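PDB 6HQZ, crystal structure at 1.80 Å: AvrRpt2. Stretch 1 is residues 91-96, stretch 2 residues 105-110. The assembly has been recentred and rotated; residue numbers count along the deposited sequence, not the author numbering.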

# COMPACT_ATOMS: atom_id res chain seq x y z
N GLY A 91 -0.99 -8.17 1.66
CA GLY A 91 -0.34 -9.13 0.82
C GLY A 91 -1.36 -9.62 -0.16
O GLY A 91 -2.37 -8.93 -0.39
N PRO A 92 -1.11 -10.77 -0.77
CA PRO A 92 -2.11 -11.22 -1.76
C PRO A 92 -3.52 -11.51 -1.19
O PRO A 92 -3.70 -11.93 0.00
N ILE A 93 -4.49 -11.27 -2.01
CA ILE A 93 -5.89 -11.32 -1.56
C ILE A 93 -6.68 -12.26 -2.51
O ILE A 93 -6.71 -12.07 -3.73
N MET A 94 -7.28 -13.27 -1.91
CA MET A 94 -8.11 -14.18 -2.72
C MET A 94 -9.55 -13.69 -2.76
O MET A 94 -10.16 -13.42 -1.70
N PHE A 95 -10.05 -13.62 -3.98
CA PHE A 95 -11.38 -13.06 -4.27
C PHE A 95 -12.25 -14.02 -5.06
O PHE A 95 -11.82 -14.76 -5.99
N GLY A 96 -13.52 -13.96 -4.70
CA GLY A 96 -14.60 -14.67 -5.36
C GLY A 96 -15.23 -13.79 -6.37
O GLY A 96 -15.53 -12.64 -6.06
N HIS A 105 -15.88 -18.35 -9.32
CA HIS A 105 -14.46 -18.72 -9.29
C HIS A 105 -13.70 -17.98 -8.20
O HIS A 105 -14.12 -16.91 -7.76
N MET A 106 -12.52 -18.50 -7.84
CA MET A 106 -11.65 -17.84 -6.94
C MET A 106 -10.33 -17.59 -7.61
O MET A 106 -9.85 -18.48 -8.34
N SER A 107 -9.75 -16.41 -7.36
CA SER A 107 -8.48 -16.01 -7.94
C SER A 107 -7.72 -15.23 -6.94
O SER A 107 -8.26 -14.86 -5.88
N VAL A 108 -6.46 -14.98 -7.22
CA VAL A 108 -5.61 -14.24 -6.30
C VAL A 108 -5.14 -12.96 -6.86
O VAL A 108 -4.42 -12.96 -7.86
N LEU A 109 -5.56 -11.86 -6.21
CA LEU A 109 -5.17 -10.50 -6.54
C LEU A 109 -3.74 -10.29 -6.11
O LEU A 109 -3.42 -10.53 -4.92
N THR A 110 -2.91 -9.83 -7.03
CA THR A 110 -1.45 -9.59 -6.72
C THR A 110 -0.92 -8.17 -6.95
O THR A 110 0.16 -7.82 -6.43

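Residues 93-96 and 105-110 run side by side as antiparallel strands, and the backbone pairing decides which side chains meet. Ile-93 pairs with Leu-109 and Phe-95 with Ser-107 as hydrogen-bonded pairs; Ile-93 N to Leu-109 O is 3.2 Å, Leu-109 N to Ile-93 O 2.7 Å, Phe-95 N to Ser-107 O 2.9 Å and Ser-107 N to Phe-95 O 3.0 Å. Because side chains alternate along a strand, these four lie on one face of the sheet, while Met-94, Val-108 and Met-106 occupy the other.

On the first face, Phe-95 dominates. Its chi1 of 68° (p) swings the ring across to the neighbouring strand, so that its end comes nearer than its CA-to-CB bond would suggest; chi2 of -84° sets the tilt of the ring. The ring reaches both Ser-107 and Leu-109. Ser-107 suits the place because its side chain is small: its CB lies 3.7 Å from Phe-95 CZ and makes an off-centre CH-pi contact, 4.1 Å from the ring centroid. In the m rotamer its OG hydrogen-bonds just outside the stretches, so the hydroxyl is satisfied despite burial. The ring edge meets the backbone of Leu-109, with Phe-95 CE1 3.7 Å from Leu-109 N, and the same CE1 is 4.1 Å from Leu-109 CB. Leu-109, with chi1 t and chi2 p, also faces Ile-93, whose CB is 4.2 Å from Leu-109 CB. Ile-93 adopts m, t; its branched CB suits an extended backbone and adds apolar bulk to this buried face.

The opposite face is built from flexible and compact apolar groups. Met-94 starts with chi1 p and chi2 t, then turns through a chi3 of -143°, between the usual wells. Met-106 follows m, t, p, and its end bends nearer to the first strand. The two thioether chains thus meet at their tips, Met-94 CE to Met-106 CE 3.6 Å, although the residues are not directly paired. Their unbranched chains allow this diagonal reach. Met-106 is instead paired with Gly-96, which offers no side chain. Val-108, in t, sits opposite Met-94, its CG2 4.4 Å from Met-94 CB, while its CG1 lies 3.7 Å from Pro-92 CB. The proline ring, in C-gamma endo pucker, supplies a rigid apolar surface just before the strand.

The ends contribute less. His-105 leads its ring away from the first strand, and its NE2 finds a hydrogen bond just outside the stretches. Thr-110, with chi1 p, makes no contact across, its OG1 being hydrogen-bonded elsewhere in the structure. No side-chain hydrogen bond links the two stretches.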

# COMPACT_ATOMS: atom_id res chain seq x y z
CB PRO A 92 -1.50 -12.48 -2.34
CG PRO A 92 -0.45 -12.91 -1.40
CD PRO A 92 -0.01 -11.73 -0.58
CB ILE A 93 -6.53 -9.93 -1.64
CG1 ILE A 93 -5.88 -8.98 -0.69
CG2 ILE A 93 -8.03 -10.01 -1.33
CD1 ILE A 93 -6.14 -7.52 -1.01
CB MET A 94 -8.05 -15.61 -2.26
CG MET A 94 -8.40 -15.96 -0.88
SD MET A 94 -8.07 -17.74 -0.59
CE MET A 94 -9.46 -18.08 0.46
CB PHE A 95 -11.29 -11.69 -4.98
CG PHE A 95 -10.77 -11.72 -6.36
CD1 PHE A 95 -9.41 -11.70 -6.57
CD2 PHE A 95 -11.59 -11.67 -7.46
CE1 PHE A 95 -8.87 -11.65 -7.83
CE2 PHE A 95 -11.06 -11.59 -8.74
CZ PHE A 95 -9.71 -11.61 -8.93
CB HIS A 105 -13.82 -18.40 -10.68
CG HIS A 105 -14.42 -19.19 -11.77
ND1 HIS A 105 -13.91 -20.40 -12.17
CD2 HIS A 105 -15.59 -19.04 -12.43
CE1 HIS A 105 -14.67 -20.90 -13.12
NE2 HIS A 105 -15.72 -20.11 -13.28
CB MET A 106 -11.42 -18.71 -5.73
CG MET A 106 -12.56 -18.82 -4.77
SD MET A 106 -12.10 -19.98 -3.48
CE MET A 106 -10.81 -19.01 -2.70
CB SER A 107 -8.71 -15.18 -9.19
OG SER A 107 -9.31 -15.95 -10.23
CB VAL A 108 -4.36 -15.08 -5.88
CG1 VAL A 108 -3.50 -14.21 -4.93
CG2 VAL A 108 -4.80 -16.37 -5.18
CB LEU A 109 -6.02 -9.47 -5.82
CG LEU A 109 -5.74 -8.02 -6.21
CD1 LEU A 109 -5.99 -7.70 -7.70
CD2 LEU A 109 -6.60 -7.20 -5.28
CB THR A 110 -0.55 -10.54 -7.52
OG1 THR A 110 -0.58 -10.17 -8.93
CG2 THR A 110 -0.96 -11.99 -7.24